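Local coordinates for TBC1 domain family member 22A (Homo sapiens, PDB 2QFZ), which probably acts as a GTPase-activating protein for Rab-family GTPases through the TBC domain seen here, and forms homodimers and binds 14-3-3 proteins, at residues Thr104-His109 with Glu131-Phe135; Phe88-Tyr92 with Ile136-Arg140; Asp111-Ser116 with Tyr146-Asp152; Asn205-Gln210 with Phe247-Asn251. One frame throughout, in Å; residues are numbered along the deposited sequence.

Overall arrangement
All four contacts lie in the all-helical TBC domain. Interactions 1 and 2 share helix 124-140, which packs on helix 102-111 in the first and on the end of helix 74-91 in the second. Interaction 2 is a surface contact of aromatic rings, a guanidinium and isoleucine side chains, interaction 1 is partly buried and mixes apolar packing with one tyrosine-glutamate bond, and interactions 3 and 4 are buried and richly polar. Interaction 3 brings together the IxxDxxR motif (Ile108 to Arg114) and the YxQ motif (Tyr146 to Gln148), and touches interaction 1 where Leu134 meets Ile112 and Ile108 meets Tyr146. It meets interaction 4 through a probable hydrogen bond between Asn251 ND2 and Gln148 O (3.0 Å).

Interaction 1 of 4, residues Thr104-His109 with Glu131-Phe135; sequences TYRQIH and ERILF
Two helical segments, 104-109 within helix 102-111 and 131-135 within helix 124-140, cross at 139° between their N-to-C directions, with their local axes 10.1 Å apart at closest approach. The roughly antiparallel register sets Tyr105 beside Phe135 (CA to CA 6.5 Å) and Ile108 beside Glu131 (CA to CA 6.3 Å). Ile108 points straight at the partner helix with chi1 m and chi2 t. Its CD1 reaches Phe135 CB at 4.0 Å and Leu134 CB at 4.3 Å, and its CG2 lies 3.7 Å from Glu131 CG. This isoleucine opens the IxxDxxR motif of TBC domains, whose Asp111 and Arg114 follow, so the contact packs the start of that motif on the long helix 124-140, and the ring of Tyr146, of the YxQ motif, packs against Ile108. Phe135 takes the t rotamer with chi2 near 90°. Its edge meets Ile108, its CE1 comes to 4.0 Å from Tyr105 CB, and its CD1 to 4.3 Å from Thr104 CG2. Tyr105, also t, leaves its helix sideways and swings its ring toward the partner, where OH donates a 2.8 Å hydrogen bond to Glu131 OE1 near the ring plane. Glu131 is extended (chi1 m, chi2 t), its aliphatic part lying along Ile108, and its other oxygen OE2 sits over one face of the His109 ring, 3.8 Å from ND1.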
# COMPACT_ATOMS: atom_id res chain seq x y z
N THR A 104 -4.97 20.78 -9.99
CA THR A 104 -4.62 19.39 -9.72
C THR A 104 -3.15 19.12 -10.01
O THR A 104 -2.44 18.49 -9.20
CB THR A 104 -5.52 18.42 -10.53
OG1 THR A 104 -6.89 18.63 -10.18
CG2 THR A 104 -5.16 16.99 -10.24
N TYR A 105 -2.65 19.61 -11.15
CA TYR A 105 -1.26 19.35 -11.51
C TYR A 105 -0.26 20.06 -10.57
O TYR A 105 0.81 19.52 -10.26
CB TYR A 105 -0.93 19.67 -12.98
CG TYR A 105 0.54 19.44 -13.26
CD1 TYR A 105 1.08 18.16 -13.19
CD2 TYR A 105 1.40 20.50 -13.50
CE1 TYR A 105 2.46 17.93 -13.41
CE2 TYR A 105 2.78 20.28 -13.73
CZ TYR A 105 3.30 19.00 -13.68
OH TYR A 105 4.67 18.79 -13.89
N ARG A 106 -0.61 21.28 -10.13
CA ARG A 106 0.28 22.04 -9.24
C ARG A 106 0.40 21.35 -7.90
O ARG A 106 1.52 21.24 -7.37
CB ARG A 106 -0.18 23.50 -9.04
CG ARG A 106 0.89 24.36 -8.33
CD ARG A 106 0.41 25.79 -7.98
NE ARG A 106 1.53 26.61 -7.47
CZ ARG A 106 1.82 26.81 -6.18
NH1 ARG A 106 1.08 26.27 -5.22
NH2 ARG A 106 2.86 27.56 -5.85
N GLN A 107 -0.72 20.89 -7.34
CA GLN A 107 -0.66 20.08 -6.11
C GLN A 107 0.27 18.86 -6.27
O GLN A 107 1.11 18.57 -5.39
CB GLN A 107 -2.07 19.65 -5.68
CG GLN A 107 -2.91 20.78 -5.04
CD GLN A 107 -4.22 20.26 -4.47
OE1 GLN A 107 -4.27 19.81 -3.31
NE2 GLN A 107 -5.28 20.29 -5.27
N ILE A 108 0.15 18.15 -7.40
CA ILE A 108 0.97 16.93 -7.64
C ILE A 108 2.45 17.29 -7.82
O ILE A 108 3.32 16.56 -7.33
CB ILE A 108 0.44 16.09 -8.85
CG1 ILE A 108 -0.96 15.55 -8.56
CG2 ILE A 108 1.44 14.97 -9.23
CD1 ILE A 108 -1.79 15.17 -9.83
N HIS A 109 2.72 18.41 -8.49
CA HIS A 109 4.11 18.89 -8.74
C HIS A 109 4.84 19.29 -7.46
O HIS A 109 6.06 19.23 -7.39
CB HIS A 109 4.10 20.09 -9.71
CG HIS A 109 5.40 20.30 -10.46
ND1 HIS A 109 6.63 19.91 -9.97
CD2 HIS A 109 5.64 20.87 -11.66
CE1 HIS A 109 7.57 20.22 -10.84
NE2 HIS A 109 7.00 20.81 -11.88
N GLU A 131 3.86 11.57 -11.56
CA GLU A 131 2.91 12.70 -11.83
C GLU A 131 1.83 12.36 -12.84
O GLU A 131 0.65 12.75 -12.69
CB GLU A 131 3.68 13.96 -12.34
CG GLU A 131 4.51 14.63 -11.27
CD GLU A 131 5.37 15.79 -11.77
OE1 GLU A 131 5.23 16.17 -12.95
OE2 GLU A 131 6.18 16.31 -10.96
N ARG A 132 2.24 11.66 -13.89
CA ARG A 132 1.31 11.30 -14.94
C ARG A 132 0.29 10.28 -14.48
O ARG A 132 -0.91 10.41 -14.77
CB ARG A 132 2.08 10.79 -16.16
CG ARG A 132 1.22 10.73 -17.39
CD ARG A 132 2.06 10.67 -18.62
NE ARG A 132 3.18 9.75 -18.46
CZ ARG A 132 4.21 9.64 -19.28
NH1 ARG A 132 4.28 10.40 -20.40
NH2 ARG A 132 5.16 8.74 -19.02
N ILE A 133 0.74 9.23 -13.79
CA ILE A 133 -0.21 8.22 -13.20
C ILE A 133 -1.22 8.91 -12.27
O ILE A 133 -2.44 8.67 -12.35
CB ILE A 133 0.53 7.12 -12.38
CG1 ILE A 133 1.27 6.15 -13.31
CG2 ILE A 133 -0.46 6.30 -11.48
CD1 ILE A 133 2.28 5.22 -12.56
N LEU A 134 -0.71 9.78 -11.39
CA LEU A 134 -1.53 10.45 -10.38
C LEU A 134 -2.47 11.48 -11.02
O LEU A 134 -3.66 11.53 -10.71
CB LEU A 134 -0.61 11.07 -9.27
CG LEU A 134 0.02 10.04 -8.32
CD1 LEU A 134 1.14 10.64 -7.52
CD2 LEU A 134 -1.07 9.45 -7.44
N PHE A 135 -1.98 12.24 -11.98
CA PHE A 135 -2.84 13.17 -12.75
C PHE A 135 -3.98 12.45 -13.53
O PHE A 135 -5.16 12.90 -13.49
CB PHE A 135 -1.96 14.03 -13.70
CG PHE A 135 -2.72 15.08 -14.46
CD1 PHE A 135 -2.93 16.33 -13.91
CD2 PHE A 135 -3.22 14.82 -15.72
CE1 PHE A 135 -3.66 17.31 -14.61
CE2 PHE A 135 -3.95 15.80 -16.42
CZ PHE A 135 -4.16 17.04 -15.85

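Interaction 2 of 4, residues Phe88-Tyr92 with Ile136-Arg140; sequences FIEHY and IWAIR
A guanidinium lies flat on a phenyl ring here: Arg140 stacks on Phe88 with centres 3.9 Å apart and planes at 10°, a cation-pi contact in which Arg140 CZ is 3.9 Å from the ring centroid. Arg140, bent by chi3 p (chi1 m, chi2 t), also sets its CD 3.9 Å from the same centroid, a CH-pi contact. The contact packs the C-terminal end of helix 74-91 on the C-terminal part of helix 124-140 at the surface of the helical TBC domain, with the CA atoms of Phe88 and Ile136 7.3 Å apart. Phe88 and Tyr92, four residues apart, both take the m rotamer and point toward the partner. Ile136 fits among them, its CG2 3.9 Å from Phe88 CD2 and its CD1 3.8 Å from Ile89 CG1. Arg140 NH1 also makes a weak hydrogen bond to Tyr92 OH at 2.6 Å. Within this contact the charge of Arg140 meets an aromatic face and, weakly, a phenol oxygen, with no carboxylate of either segment taking part.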
# COMPACT_ATOMS: atom_id res chain seq x y z
N PHE A 88 -5.35 6.84 -22.61
CA PHE A 88 -5.61 7.91 -21.65
C PHE A 88 -4.53 8.98 -21.78
O PHE A 88 -4.84 10.14 -21.76
CB PHE A 88 -5.66 7.45 -20.17
CG PHE A 88 -6.72 6.46 -19.86
CD1 PHE A 88 -7.81 6.26 -20.70
CD2 PHE A 88 -6.62 5.72 -18.68
CE1 PHE A 88 -8.77 5.31 -20.38
CE2 PHE A 88 -7.56 4.80 -18.33
CZ PHE A 88 -8.66 4.57 -19.17
N ILE A 89 -3.27 8.58 -21.88
CA ILE A 89 -2.16 9.53 -21.95
C ILE A 89 -2.30 10.47 -23.15
O ILE A 89 -2.14 11.70 -23.03
CB ILE A 89 -0.78 8.82 -22.05
CG1 ILE A 89 -0.47 7.96 -20.83
CG2 ILE A 89 0.33 9.85 -22.23
CD1 ILE A 89 0.89 7.32 -20.91
N GLU A 90 -2.60 9.88 -24.30
CA GLU A 90 -2.83 10.63 -25.51
C GLU A 90 -3.98 11.62 -25.34
O GLU A 90 -3.85 12.77 -25.72
CB GLU A 90 -3.10 9.67 -26.69
CG GLU A 90 -2.55 10.14 -28.03
CD GLU A 90 -1.06 10.50 -27.94
OE1 GLU A 90 -0.28 9.69 -27.37
OE2 GLU A 90 -0.68 11.61 -28.43
N HIS A 91 -5.10 11.16 -24.77
CA HIS A 91 -6.34 11.96 -24.69
C HIS A 91 -6.24 13.11 -23.69
O HIS A 91 -6.81 14.17 -23.91
CB HIS A 91 -7.52 11.06 -24.31
CG HIS A 91 -8.86 11.71 -24.48
ND1 HIS A 91 -9.34 12.69 -23.64
CD2 HIS A 91 -9.85 11.48 -25.39
CE1 HIS A 91 -10.55 13.05 -24.02
NE2 HIS A 91 -10.88 12.33 -25.08
N TYR A 92 -5.55 12.86 -22.59
CA TYR A 92 -5.27 13.88 -21.60
C TYR A 92 -3.83 14.35 -21.80
O TYR A 92 -3.51 15.49 -21.48
CB TYR A 92 -5.43 13.32 -20.20
CG TYR A 92 -6.74 12.59 -19.94
CD1 TYR A 92 -6.75 11.21 -19.71
CD2 TYR A 92 -7.95 13.28 -19.89
CE1 TYR A 92 -7.93 10.53 -19.47
CE2 TYR A 92 -9.16 12.62 -19.63
CZ TYR A 92 -9.14 11.24 -19.44
OH TYR A 92 -10.32 10.58 -19.18
N ILE A 136 -3.66 11.35 -14.20
CA ILE A 136 -4.70 10.58 -14.92
C ILE A 136 -5.73 9.96 -13.96
O ILE A 136 -6.95 10.05 -14.19
CB ILE A 136 -4.07 9.51 -15.85
CG1 ILE A 136 -3.45 10.18 -17.10
CG2 ILE A 136 -5.08 8.45 -16.31
CD1 ILE A 136 -2.61 9.22 -17.95
N TRP A 137 -5.26 9.34 -12.88
CA TRP A 137 -6.18 8.82 -11.85
C TRP A 137 -7.18 9.90 -11.35
O TRP A 137 -8.38 9.66 -11.23
CB TRP A 137 -5.41 8.19 -10.68
CG TRP A 137 -6.33 7.45 -9.83
CD1 TRP A 137 -6.67 6.14 -9.94
CD2 TRP A 137 -7.10 7.98 -8.76
NE1 TRP A 137 -7.61 5.81 -8.98
CE2 TRP A 137 -7.89 6.92 -8.24
CE3 TRP A 137 -7.19 9.25 -8.14
CZ2 TRP A 137 -8.76 7.09 -7.17
CZ3 TRP A 137 -8.09 9.41 -7.09
CH2 TRP A 137 -8.84 8.34 -6.61
N ALA A 138 -6.65 11.09 -11.08
CA ALA A 138 -7.40 12.22 -10.51
C ALA A 138 -8.48 12.74 -11.46
O ALA A 138 -9.61 12.92 -11.06
CB ALA A 138 -6.46 13.33 -10.13
N ILE A 139 -8.14 12.93 -12.73
CA ILE A 139 -9.17 13.39 -13.68
C ILE A 139 -10.23 12.30 -13.95
O ILE A 139 -11.37 12.62 -14.20
CB ILE A 139 -8.56 14.02 -14.97
CG1 ILE A 139 -7.92 12.98 -15.86
CG2 ILE A 139 -7.53 15.14 -14.60
CD1 ILE A 139 -6.96 13.58 -16.90
N ARG A 140 -9.86 11.02 -13.86
CA ARG A 140 -10.81 9.93 -14.02
C ARG A 140 -11.61 9.58 -12.77
O ARG A 140 -12.52 8.74 -12.81
CB ARG A 140 -10.10 8.69 -14.60
CG ARG A 140 -9.56 8.98 -16.00
CD ARG A 140 -9.06 7.78 -16.73
NE ARG A 140 -10.16 6.89 -17.05
CZ ARG A 140 -10.96 7.01 -18.10
NH1 ARG A 140 -10.81 8.00 -18.97
NH2 ARG A 140 -11.92 6.14 -18.29

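Interaction 3 of 4, residues Asp111-Ser116 with Tyr146-Asp152; sequences DIPRMS and YVQGIND
This buried, largely polar contact joins the loop after helix 102-111 to the lead-in and first turn of helix 150-162. CA atoms pair Asp111 with Gln148 (7.4 Å), Ile112 with Asn151 (7.1 Å) and Met115 with Asp152 (7.8 Å). Asp111, chi1 m, accepts a 2.6 Å hydrogen bond at OD2 from Tyr146 OH, while its OD1 lies 3.3 Å from Arg114 NH1, a salt bridge of charges alone. Arg114 NH1 also lies 3.6 Å from Gln148 NE2, at the guanidinium edge and not hydrogen-bonded. Asn151, chi1 p, accepts from Gly149 N at OD1 (2.8 Å) and gives a weak hydrogen bond from ND2 to Met115 SD (3.3 Å). Asp152 OD1 links through two waters to Ser116 O and Ser116 N, and its OD2 pairs with Arg256. Asp111 and Arg114 belong to the IxxDxxR motif and Tyr146 and Gln148 to the YxQ motif; by analogy with other TBC domains Arg114 and Gln148 are probably the dual fingers that reach Rab-bound GTP and promote its hydrolysis.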
# COMPACT_ATOMS: atom_id res chain seq x y z
N ASP A 111 4.08 17.91 -4.27
CA ASP A 111 4.21 16.71 -3.44
C ASP A 111 5.20 15.70 -3.98
O ASP A 111 6.03 15.21 -3.22
CB ASP A 111 2.86 16.01 -3.28
CG ASP A 111 1.86 16.82 -2.44
OD1 ASP A 111 2.27 17.84 -1.81
OD2 ASP A 111 0.67 16.44 -2.43
N ILE A 112 5.11 15.37 -5.27
CA ILE A 112 5.93 14.29 -5.82
C ILE A 112 7.40 14.53 -5.56
O ILE A 112 8.04 13.69 -4.94
CB ILE A 112 5.64 13.94 -7.34
CG1 ILE A 112 4.24 13.38 -7.51
CG2 ILE A 112 6.69 12.95 -7.90
CD1 ILE A 112 3.59 12.87 -6.26
N PRO A 113 7.95 15.69 -6.03
CA PRO A 113 9.38 16.01 -5.81
C PRO A 113 9.96 15.84 -4.41
O PRO A 113 11.15 15.60 -4.29
CB PRO A 113 9.47 17.46 -6.26
CG PRO A 113 8.51 17.50 -7.41
CD PRO A 113 7.32 16.72 -6.87
N ARG A 114 9.14 15.93 -3.37
CA ARG A 114 9.63 15.85 -1.98
C ARG A 114 9.16 14.59 -1.25
O ARG A 114 9.25 14.54 -0.01
CB ARG A 114 9.18 17.07 -1.15
CG ARG A 114 8.80 18.38 -1.89
CD ARG A 114 7.76 19.20 -1.07
NE ARG A 114 6.67 18.34 -0.61
CZ ARG A 114 5.60 18.73 0.09
NH1 ARG A 114 4.70 17.81 0.46
NH2 ARG A 114 5.42 20.02 0.41
N MET A 115 8.65 13.60 -1.97
CA MET A 115 8.17 12.37 -1.31
C MET A 115 9.32 11.36 -1.16
O MET A 115 10.41 11.54 -1.70
CB MET A 115 6.95 11.78 -2.05
CG MET A 115 7.26 10.96 -3.26
SD MET A 115 5.79 10.57 -4.24
CE MET A 115 5.38 8.94 -3.58
N SER A 116 9.06 10.30 -0.40
CA SER A 116 10.04 9.27 -0.10
C SER A 116 9.75 8.02 -0.95
O SER A 116 8.60 7.81 -1.34
CB SER A 116 9.99 8.96 1.42
OG SER A 116 10.30 7.60 1.69
N TYR A 146 -7.10 14.72 -6.74
CA TYR A 146 -5.85 14.37 -6.10
C TYR A 146 -5.95 14.65 -4.61
O TYR A 146 -6.30 15.76 -4.21
CB TYR A 146 -4.68 15.14 -6.69
CG TYR A 146 -3.41 14.91 -5.92
CD1 TYR A 146 -2.81 13.67 -5.89
CD2 TYR A 146 -2.81 15.94 -5.20
CE1 TYR A 146 -1.66 13.43 -5.15
CE2 TYR A 146 -1.68 15.72 -4.47
CZ TYR A 146 -1.10 14.46 -4.45
OH TYR A 146 0.06 14.23 -3.73
N VAL A 147 -5.66 13.65 -3.79
CA VAL A 147 -5.56 13.85 -2.33
C VAL A 147 -4.15 13.46 -1.89
O VAL A 147 -3.75 12.36 -2.15
CB VAL A 147 -6.61 12.98 -1.59
CG1 VAL A 147 -6.68 13.32 -0.09
CG2 VAL A 147 -7.98 13.15 -2.22
N GLN A 148 -3.39 14.33 -1.23
CA GLN A 148 -2.04 13.90 -0.77
C GLN A 148 -2.13 12.63 0.09
O GLN A 148 -3.04 12.50 0.92
CB GLN A 148 -1.30 15.00 -0.01
CG GLN A 148 0.19 14.70 0.18
CD GLN A 148 0.95 15.83 0.89
OE1 GLN A 148 0.51 16.99 0.89
NE2 GLN A 148 2.11 15.49 1.49
N GLY A 149 -1.21 11.69 -0.13
CA GLY A 149 -1.33 10.33 0.43
C GLY A 149 -1.51 9.27 -0.64
O GLY A 149 -0.86 8.20 -0.61
N ILE A 150 -2.38 9.54 -1.63
CA ILE A 150 -2.50 8.62 -2.77
C ILE A 150 -1.17 8.51 -3.54
O ILE A 150 -0.88 7.46 -4.09
CB ILE A 150 -3.60 9.00 -3.76
CG1 ILE A 150 -4.95 9.03 -3.09
CG2 ILE A 150 -3.65 8.00 -4.95
CD1 ILE A 150 -6.07 9.28 -4.07
N ASN A 151 -0.36 9.56 -3.57
CA ASN A 151 0.96 9.51 -4.22
C ASN A 151 1.87 8.39 -3.68
O ASN A 151 2.60 7.77 -4.45
CB ASN A 151 1.67 10.90 -4.12
CG ASN A 151 1.94 11.33 -2.69
OD1 ASN A 151 1.02 11.50 -1.89
ND2 ASN A 151 3.22 11.48 -2.34
N ASP A 152 1.82 8.13 -2.37
CA ASP A 152 2.56 7.01 -1.75
C ASP A 152 2.11 5.61 -2.25
O ASP A 152 2.92 4.67 -2.39
CB ASP A 152 2.39 7.01 -0.21
CG ASP A 152 3.46 7.82 0.53
OD1 ASP A 152 4.55 8.10 -0.03
OD2 ASP A 152 3.20 8.14 1.73
O HOH W 1 6.31 6.33 -1.36
O HOH W 2 6.02 10.08 0.57

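Interaction 4 of 4, residues Asn205-Gln210 with Phe247-Asn251; sequences NYTFAQ and FRWMN
Segment 205-210 is an irregular loop closed by a type II beta turn from Thr207 to Gln210, with Phe208 at phi/psi -47°/120°, Ala209 at 74°/5° and a 2.8 Å hydrogen bond from Gln210 N to Thr207 O. Gln210 itself has positive phi (44°/57°) and takes the N-cap position of helix 211-227. Segment 247-251 is the last part of helix 242-251, bonded from Asn251 N to Phe247 O at 2.9 Å. The closest approach in backbone register sets Asn205 and Asn251 at 7.0 Å between CA atoms. Gln210, chi1 m and chi2 t, points at the helix, and its NE2 gives two nearly linear hydrogen bonds, to Asn251 OD1 at 2.9 Å and back to Asn205 O at 2.6 Å, so one amide ties the loop to itself and to the helix. Its OE1 touches the edge of the Phe247 ring, 3.5 Å from CZ. Asn251 (chi1 t) turns OD1 toward the loop, where it meets Gln210 NE2. Tyr206, chi1 m, carries its OH to Asn251 O, a short hydrogen bond of 2.5 Å to the carbonyl at the helix end. These polar contacts are buried within the TBC domain. Helix 150-162 lies against the Tyr206 ring, Asn251 ND2 bonds to Gln148 O of the YxQ motif, and Ile213 of helix 211-227 fills in beside Asn205, Phe247 and Met250.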
# COMPACT_ATOMS: atom_id res chain seq x y z
N ASN A 205 -12.28 6.68 1.39
CA ASN A 205 -11.09 7.33 2.01
C ASN A 205 -10.74 8.65 1.40
O ASN A 205 -10.08 9.45 2.06
CB ASN A 205 -9.85 6.42 1.92
CG ASN A 205 -9.86 5.32 2.94
OD1 ASN A 205 -10.87 5.08 3.58
ND2 ASN A 205 -8.72 4.64 3.10
N TYR A 206 -11.16 8.89 0.16
CA TYR A 206 -10.63 9.99 -0.64
C TYR A 206 -11.68 10.89 -1.32
O TYR A 206 -11.31 11.82 -2.01
CB TYR A 206 -9.62 9.47 -1.67
CG TYR A 206 -8.48 8.69 -1.02
CD1 TYR A 206 -7.54 9.34 -0.20
CD2 TYR A 206 -8.36 7.33 -1.18
CE1 TYR A 206 -6.50 8.62 0.43
CE2 TYR A 206 -7.31 6.61 -0.57
CZ TYR A 206 -6.40 7.27 0.22
OH TYR A 206 -5.42 6.55 0.83
N THR A 207 -12.96 10.64 -1.07
CA THR A 207 -13.97 11.59 -1.40
C THR A 207 -13.91 12.85 -0.48
O THR A 207 -13.06 12.94 0.44
CB THR A 207 -15.37 10.91 -1.48
OG1 THR A 207 -15.70 10.22 -0.25
CG2 THR A 207 -15.36 9.92 -2.64
N PHE A 208 -14.75 13.84 -0.81
CA PHE A 208 -14.88 15.10 -0.06
C PHE A 208 -14.98 14.89 1.45
O PHE A 208 -15.89 14.20 1.93
CB PHE A 208 -16.12 15.87 -0.55
CG PHE A 208 -16.20 17.28 -0.05
CD1 PHE A 208 -15.41 18.26 -0.62
CD2 PHE A 208 -17.05 17.62 0.98
CE1 PHE A 208 -15.47 19.55 -0.17
CE2 PHE A 208 -17.12 18.92 1.44
CZ PHE A 208 -16.33 19.89 0.88
N ALA A 209 -14.03 15.45 2.21
CA ALA A 209 -14.01 15.30 3.67
C ALA A 209 -13.56 13.92 4.14
O ALA A 209 -13.64 13.62 5.35
CB ALA A 209 -15.40 15.62 4.28
N GLN A 210 -13.17 13.07 3.20
CA GLN A 210 -12.55 11.76 3.45
C GLN A 210 -13.22 10.93 4.54
O GLN A 210 -12.55 10.55 5.51
CB GLN A 210 -11.08 11.97 3.80
CG GLN A 210 -10.29 12.62 2.68
CD GLN A 210 -8.81 12.44 2.86
OE1 GLN A 210 -8.09 13.39 3.12
NE2 GLN A 210 -8.36 11.21 2.75
N PHE A 247 -4.72 9.25 11.45
CA PHE A 247 -5.14 9.78 10.15
C PHE A 247 -4.14 9.40 9.07
O PHE A 247 -4.51 8.89 8.03
CB PHE A 247 -5.27 11.32 10.13
CG PHE A 247 -5.84 11.85 8.82
CD1 PHE A 247 -7.21 12.00 8.66
CD2 PHE A 247 -5.02 12.15 7.74
CE1 PHE A 247 -7.76 12.48 7.44
CE2 PHE A 247 -5.55 12.59 6.52
CZ PHE A 247 -6.92 12.76 6.38
N ARG A 248 -2.86 9.63 9.34
CA ARG A 248 -1.79 9.23 8.42
C ARG A 248 -1.66 7.71 8.23
O ARG A 248 -1.31 7.24 7.17
CB ARG A 248 -0.47 9.82 8.88
CG ARG A 248 0.48 10.11 7.72
CD ARG A 248 1.63 10.98 8.18
NE ARG A 248 2.50 10.26 9.09
CZ ARG A 248 3.49 10.83 9.78
NH1 ARG A 248 3.73 12.14 9.70
NH2 ARG A 248 4.24 10.10 10.57
N TRP A 249 -1.93 6.94 9.27
CA TRP A 249 -1.83 5.50 9.20
C TRP A 249 -2.88 4.98 8.18
O TRP A 249 -2.65 4.00 7.52
CB TRP A 249 -2.10 4.85 10.60
CG TRP A 249 -1.05 5.12 11.73
CD1 TRP A 249 -0.06 6.02 11.71
CD2 TRP A 249 -0.97 4.45 13.01
NE1 TRP A 249 0.65 5.99 12.89
CE2 TRP A 249 0.10 5.03 13.70
CE3 TRP A 249 -1.67 3.39 13.61
CZ2 TRP A 249 0.46 4.62 14.98
CZ3 TRP A 249 -1.29 2.97 14.89
CH2 TRP A 249 -0.24 3.59 15.55
N MET A 250 -4.06 5.60 8.14
CA MET A 250 -5.16 5.16 7.21
C MET A 250 -4.99 5.74 5.81
O MET A 250 -5.10 5.03 4.84
CB MET A 250 -6.54 5.59 7.71
CG MET A 250 -6.91 5.02 9.07
SD MET A 250 -6.62 3.26 9.20
CE MET A 250 -7.05 2.98 10.92
N ASN A 251 -4.74 7.04 5.76
CA ASN A 251 -4.58 7.83 4.53
C ASN A 251 -3.43 7.35 3.63
O ASN A 251 -3.56 7.30 2.39
CB ASN A 251 -4.34 9.30 4.93
CG ASN A 251 -4.46 10.25 3.75
OD1 ASN A 251 -5.57 10.43 3.19
ND2 ASN A 251 -3.34 10.88 3.39